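Local coordinates for Mgp-operon protein 3 (Mycoplasma pneumoniae, PDB 6RJ1) that probably takes part in the adhesion of this human pathogen to host cells, as an immunodominant extracellular surface protein, at residues Q79-F84 / V139-Q144; V64-T69 / R230-S235. All coordinates share one frame; numbering follows the deposited sequence.

Interaction 1 of 2, residues Q79-F84 / V139-Q144; sequences QNALSF and VKQESQ
A81 and V139 meet where two loops are pinned together by an isolated beta bridge, a small-scale case of how irregular chains borrow the bonding of a sheet without forming one. The bridged pair is N80 with K140, and its two backbone bonds come from the flanking residues: A81 N gives its hydrogen to V139 O over 2.8 Å, and Q141 N gives its own to Q79 O over 3.1 Å. The bonding pattern is that of a non-hydrogen-bonded antiparallel pair, although the two chains cross steeply and do not run on as strands. Both donors lie nearly along the C=O axis of their acceptors, and both bonds are almost straight.

V139, Q141 and A81 supply most of the packing. With chi1 at 61°, V139 CG1 stands between its own backbone N and carbonyl carbon, from where it touches A81 CB at 4.0 Å. The same methyl reaches L82 CD2 at 4.1 Å, the two side chains crossing obliquely. W492 of strand 487-492 and L161 of helix 157-163 also pack on V139, and Y158 of that helix touches both V139 and A81. On the other flank, Q141 CG approaches A81 CB at 4.0 Å. The Q141 chain runs on extended past CG, and its OE1 has a weak hydrogen bond from Q67 NE2.

The side chain of N80 ties the bridge to the start of strand 82-84. Its ND2 donates to P137 O, two residues before V139, which helps to fix the rotation of the amide. Its OD1 accepts from L82 N in an Asx turn and also, at 3.0 Å, from V139 N; the two donors arrive from opposite faces of the amide plane, 62° and 58° out of it.

Interaction 2 of 2, residues V64-T69 / R230-S235; sequences VKFQDT and RKLNES
F66 and N233 bring the backbones closest, CA to CA 6.3 Å, where the type I beta turn K231–E234, closed by E234 N to K231 O at 2.9 Å, comes up to the end of strand 64-66. No main-chain bond crosses here; the amide of N233 stands in for a further strand, on F66, which lies between the residues (K65 and Q67) that bond to segment 79-84. Its OD1 accepts from F66 N at 3.1 Å, the donor lying in the carbonyl plane on a lone pair. Its ND2 donates back to F66 O at 2.8 Å, a more bent bond. One side-chain amide thus satisfies both the N-H and the C=O of F66, much as the opposite residue does in a hydrogen-bonded antiparallel pair. D68 points its carboxylate tip to tip at the same amide, though at an angle too poor for a hydrogen bond.

With CG anti to the backbone N (chi1 170°), the F66 ring has N233 ND2 at its edge and L232 CD2 over one face. That methyl sits 4.1 Å from the ring centroid, a CH-pi contact. The turn is itself braced by a nearly straight bond from K231 N to E234 OE1.

Helix 157-163 packs against the junction, with L161 against both F66 and L232 and Y158 meeting the F66 ring, while I447 of helix 446-454 touches L232 and V64.

The two contacts lie on the same side of the chain's centre, their own centres about 12 Å apart, and share the small antiparallel sheet of strands 64-66 and 82-84. Backbone bonds S83 O to K65 N (2.9 Å) and A81 O to Q67 N (2.8 Å) join them, giving the spatial order 139-144, 79-84, 64-69, 230-235. Along the chain interaction 2 supplies the first and last segments, and interaction 1 the two between. Helix 157-163, also lying between the ends of interaction 2, packs against both. A two-stranded sheet is thereby tied to two different distant loops of the N-domain, one at strand 64-66 and one at the residues leading into strand 82-84.

Interaction 1 of 2, residues Q79-F84 / V139-Q144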
loop_
_atom_site.group_PDB
_atom_site.type_symbol
_atom_site.label_atom_id
_atom_site.label_comp_id
_atom_site.label_asym_id
_atom_site.label_seq_id
_atom_site.Cartn_x
_atom_site.Cartn_y
_atom_site.Cartn_z
ATOM N N GLN A 79 23.492 8.938 -18.439
ATOM C CA GLN A 79 22.372 8.207 -19.022
ATOM C C GLN A 79 21.585 7.442 -17.950
ATOM O O GLN A 79 22.178 6.813 -17.066
ATOM C CB GLN A 79 22.859 7.272 -20.141
ATOM C CG GLN A 79 21.905 7.189 -21.332
ATOM C CD GLN A 79 22.074 8.287 -22.364
ATOM O OE1 GLN A 79 22.383 9.448 -22.062
ATOM N NE2 GLN A 79 21.852 7.941 -23.624
ATOM N N ASN A 80 20.249 7.513 -18.031
ATOM C CA ASN A 80 19.343 6.842 -17.102
ATOM C C ASN A 80 19.375 5.330 -17.341
ATOM O O ASN A 80 19.270 4.889 -18.488
ATOM C CB ASN A 80 17.913 7.393 -17.242
ATOM C CG ASN A 80 16.965 7.089 -16.097
ATOM O OD1 ASN A 80 17.230 6.283 -15.196
ATOM N ND2 ASN A 80 15.815 7.732 -16.113
ATOM N N ALA A 81 19.543 4.548 -16.256
ATOM C CA ALA A 81 19.587 3.084 -16.285
ATOM C C ALA A 81 18.217 2.529 -16.631
ATOM O O ALA A 81 18.102 1.433 -17.179
ATOM C CB ALA A 81 20.038 2.553 -14.939
ATOM N N LEU A 82 17.181 3.321 -16.316
ATOM C CA LEU A 82 15.768 3.077 -16.567
ATOM C C LEU A 82 15.391 3.707 -17.910
ATOM O O LEU A 82 15.708 4.872 -18.162
ATOM C CB LEU A 82 14.951 3.704 -15.421
ATOM C CG LEU A 82 14.204 2.775 -14.457
ATOM C CD1 LEU A 82 15.000 1.534 -14.120
ATOM C CD2 LEU A 82 13.833 3.503 -13.187
ATOM N N SER A 83 14.761 2.917 -18.788
ATOM C CA SER A 83 14.303 3.367 -20.106
ATOM C C SER A 83 13.157 2.507 -20.612
ATOM O O SER A 83 12.952 1.393 -20.120
ATOM C CB SER A 83 15.441 3.358 -21.119
ATOM O OG SER A 83 15.940 2.044 -21.302
ATOM N N PHE A 84 12.413 3.021 -21.599
ATOM C CA PHE A 84 11.329 2.272 -22.206
ATOM C C PHE A 84 11.905 1.383 -23.311
ATOM O O PHE A 84 12.711 1.850 -24.121
ATOM C CB PHE A 84 10.241 3.208 -22.754
ATOM C CG PHE A 84 9.439 3.979 -21.727
ATOM C CD1 PHE A 84 8.522 3.331 -20.901
ATOM C CD2 PHE A 84 9.555 5.360 -21.626
ATOM C CE1 PHE A 84 7.774 4.046 -19.964
ATOM C CE2 PHE A 84 8.795 6.075 -20.693
ATOM C CZ PHE A 84 7.916 5.412 -19.864
ATOM N N VAL A 139 17.834 7.431 -12.533
ATOM C CA VAL A 139 18.854 6.645 -11.840
ATOM C C VAL A 139 20.052 6.498 -12.784
ATOM O O VAL A 139 19.925 5.927 -13.868
ATOM C CB VAL A 139 18.353 5.327 -11.186
ATOM C CG1 VAL A 139 17.775 4.345 -12.204
ATOM C CG2 VAL A 139 19.445 4.679 -10.347
ATOM N N LYS A 140 21.184 7.107 -12.408
ATOM C CA LYS A 140 22.385 7.165 -13.237
ATOM C C LYS A 140 23.116 5.828 -13.308
ATOM O O LYS A 140 23.421 5.237 -12.271
ATOM C CB LYS A 140 23.298 8.325 -12.773
ATOM C CG LYS A 140 24.695 8.402 -13.396
ATOM C CD LYS A 140 25.771 8.286 -12.302
ATOM C CE LYS A 140 27.191 8.400 -12.802
ATOM N NZ LYS A 140 27.568 9.808 -13.101
ATOM N N GLN A 141 23.382 5.358 -14.549
ATOM C CA GLN A 141 24.134 4.131 -14.830
ATOM C C GLN A 141 25.559 4.419 -14.397
ATOM O O GLN A 141 26.149 5.402 -14.852
ATOM C CB GLN A 141 24.063 3.777 -16.319
ATOM C CG GLN A 141 23.649 2.338 -16.546
ATOM C CD GLN A 141 23.665 1.956 -17.997
ATOM O OE1 GLN A 141 24.489 1.144 -18.426
ATOM N NE2 GLN A 141 22.742 2.508 -18.783
ATOM N N GLU A 142 26.083 3.629 -13.456
ATOM C CA GLU A 142 27.365 3.905 -12.831
ATOM C C GLU A 142 28.589 3.635 -13.732
ATOM O O GLU A 142 28.814 4.437 -14.634
ATOM C CB GLU A 142 27.461 3.209 -11.472
ATOM C CG GLU A 142 26.431 3.795 -10.522
ATOM C CD GLU A 142 26.782 3.806 -9.053
ATOM O OE1 GLU A 142 27.192 2.746 -8.528
ATOM O OE2 GLU A 142 26.616 4.872 -8.420
ATOM N N SER A 143 29.377 2.558 -13.469
ATOM C CA SER A 143 30.643 2.101 -14.091
ATOM C C SER A 143 31.621 1.835 -12.939
ATOM O O SER A 143 32.646 1.177 -13.131
ATOM C CB SER A 143 31.253 3.148 -15.026
ATOM O OG SER A 143 30.596 3.222 -16.281
ATOM N N GLN A 144 31.272 2.355 -11.734
ATOM C CA GLN A 144 32.017 2.279 -10.471
ATOM C C GLN A 144 31.849 0.905 -9.787
ATOM O O GLN A 144 31.275 0.805 -8.695
ATOM C CB GLN A 144 31.598 3.439 -9.534
ATOM C CG GLN A 144 31.917 4.834 -10.076
ATOM C CD GLN A 144 30.745 5.783 -9.963
ATOM O OE1 GLN A 144 29.765 5.706 -10.716
ATOM N NE2 GLN A 144 30.832 6.716 -9.029
#

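Interaction 2 of 2, residues V64-T69 / R230-S235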
loop_
_atom_site.group_PDB
_atom_site.type_symbol
_atom_site.label_atom_id
_atom_site.label_comp_id
_atom_site.label_asym_id
_atom_site.label_seq_id
_atom_site.Cartn_x
_atom_site.Cartn_y
_atom_site.Cartn_z
ATOM N N VAL A 64 9.409 -1.733 -19.946
ATOM C CA VAL A 64 10.503 -1.031 -19.268
ATOM C C VAL A 64 11.722 -1.947 -19.108
ATOM O O VAL A 64 11.570 -3.145 -18.867
ATOM C CB VAL A 64 10.051 -0.362 -17.930
ATOM C CG1 VAL A 64 11.183 0.421 -17.275
ATOM C CG2 VAL A 64 8.846 0.553 -18.143
ATOM N N LYS A 65 12.930 -1.378 -19.291
ATOM C CA LYS A 65 14.186 -2.090 -19.097
ATOM C C LYS A 65 15.091 -1.353 -18.102
ATOM O O LYS A 65 15.080 -0.121 -18.028
ATOM C CB LYS A 65 14.904 -2.411 -20.430
ATOM C CG LYS A 65 15.567 -1.234 -21.153
ATOM C CD LYS A 65 16.435 -1.672 -22.328
ATOM C CE LYS A 65 17.042 -0.519 -23.111
ATOM N NZ LYS A 65 16.015 0.312 -23.810
ATOM N N PHE A 66 15.839 -2.125 -17.322
ATOM C CA PHE A 66 16.823 -1.617 -16.375
ATOM C C PHE A 66 18.196 -2.116 -16.832
ATOM O O PHE A 66 18.387 -3.319 -17.029
ATOM C CB PHE A 66 16.494 -2.052 -14.932
ATOM C CG PHE A 66 17.569 -1.773 -13.904
ATOM C CD1 PHE A 66 17.891 -0.471 -13.545
ATOM C CD2 PHE A 66 18.238 -2.815 -13.275
ATOM C CE1 PHE A 66 18.876 -0.215 -12.587
ATOM C CE2 PHE A 66 19.224 -2.557 -12.316
ATOM C CZ PHE A 66 19.537 -1.260 -11.981
ATOM N N GLN A 67 19.126 -1.188 -17.066
ATOM C CA GLN A 67 20.466 -1.562 -17.499
ATOM C C GLN A 67 21.337 -1.890 -16.292
ATOM O O GLN A 67 21.736 -0.993 -15.553
ATOM C CB GLN A 67 21.102 -0.488 -18.390
ATOM C CG GLN A 67 21.504 -0.978 -19.793
ATOM C CD GLN A 67 22.500 -2.127 -19.845
ATOM O OE1 GLN A 67 22.361 -3.048 -20.659
ATOM N NE2 GLN A 67 23.532 -2.105 -19.002
ATOM N N ASP A 68 21.567 -3.190 -16.069
ATOM C CA ASP A 68 22.385 -3.711 -14.979
ATOM C C ASP A 68 23.565 -4.463 -15.562
ATOM O O ASP A 68 23.384 -5.334 -16.417
ATOM C CB ASP A 68 21.565 -4.607 -14.031
ATOM C CG ASP A 68 20.989 -5.874 -14.641
ATOM O OD1 ASP A 68 20.481 -5.811 -15.789
ATOM O OD2 ASP A 68 21.039 -6.927 -13.974
ATOM N N THR A 69 24.775 -4.050 -15.146
ATOM C CA THR A 69 26.141 -4.506 -15.470
ATOM C C THR A 69 27.042 -3.306 -15.211
ATOM O O THR A 69 27.979 -3.389 -14.411
ATOM C CB THR A 69 26.351 -4.979 -16.947
ATOM O OG1 THR A 69 25.516 -4.244 -17.846
ATOM C CG2 THR A 69 26.174 -6.484 -17.126
ATOM N N ARG A 230 11.628 -11.304 -7.101
ATOM C CA ARG A 230 12.346 -11.183 -8.361
ATOM C C ARG A 230 13.101 -9.866 -8.492
ATOM O O ARG A 230 12.733 -8.863 -7.874
ATOM C CB ARG A 230 11.390 -11.397 -9.563
ATOM C CG ARG A 230 10.752 -12.782 -9.681
ATOM C CD ARG A 230 11.697 -13.826 -10.247
ATOM N NE ARG A 230 11.081 -15.154 -10.353
ATOM C CZ ARG A 230 11.104 -16.074 -9.390
ATOM N NH1 ARG A 230 10.514 -17.249 -9.571
ATOM N NH2 ARG A 230 11.706 -15.821 -8.232
ATOM N N LYS A 231 14.166 -9.884 -9.310
ATOM C CA LYS A 231 14.959 -8.709 -9.634
ATOM C C LYS A 231 14.183 -7.885 -10.679
ATOM O O LYS A 231 13.247 -8.391 -11.302
ATOM C CB LYS A 231 16.344 -9.108 -10.148
ATOM C CG LYS A 231 17.301 -9.551 -9.047
ATOM C CD LYS A 231 18.756 -9.404 -9.482
ATOM C CE LYS A 231 19.688 -9.549 -8.308
ATOM N NZ LYS A 231 21.101 -9.280 -8.686
ATOM N N LEU A 232 14.549 -6.609 -10.832
ATOM C CA LEU A 232 13.908 -5.653 -11.727
ATOM C C LEU A 232 13.676 -6.167 -13.161
ATOM O O LEU A 232 12.590 -5.966 -13.705
ATOM C CB LEU A 232 14.728 -4.354 -11.720
ATOM C CG LEU A 232 14.162 -3.138 -10.963
ATOM C CD1 LEU A 232 13.374 -3.519 -9.725
ATOM C CD2 LEU A 232 15.259 -2.171 -10.622
ATOM N N ASN A 233 14.672 -6.854 -13.741
ATOM C CA ASN A 233 14.605 -7.409 -15.097
ATOM C C ASN A 233 14.063 -8.851 -15.150
ATOM O O ASN A 233 13.869 -9.401 -16.242
ATOM C CB ASN A 233 15.955 -7.290 -15.807
ATOM C CG ASN A 233 16.334 -5.860 -16.092
ATOM O OD1 ASN A 233 15.659 -5.147 -16.843
ATOM N ND2 ASN A 233 17.413 -5.404 -15.484
ATOM N N GLU A 234 13.803 -9.445 -13.972
ATOM C CA GLU A 234 13.224 -10.780 -13.866
ATOM C C GLU A 234 11.706 -10.635 -13.929
ATOM O O GLU A 234 11.186 -9.520 -13.813
ATOM C CB GLU A 234 13.655 -11.468 -12.556
ATOM C CG GLU A 234 15.053 -12.063 -12.595
ATOM C CD GLU A 234 15.616 -12.600 -11.290
ATOM O OE1 GLU A 234 14.974 -12.424 -10.229
ATOM O OE2 GLU A 234 16.717 -13.198 -11.330
ATOM N N SER A 235 10.992 -11.751 -14.130
ATOM C CA SER A 235 9.528 -11.733 -14.165
ATOM C C SER A 235 8.949 -12.565 -13.042
ATOM O O SER A 235 9.492 -13.627 -12.703
ATOM C CB SER A 235 9.009 -12.271 -15.491
ATOM O OG SER A 235 9.416 -11.438 -16.558
#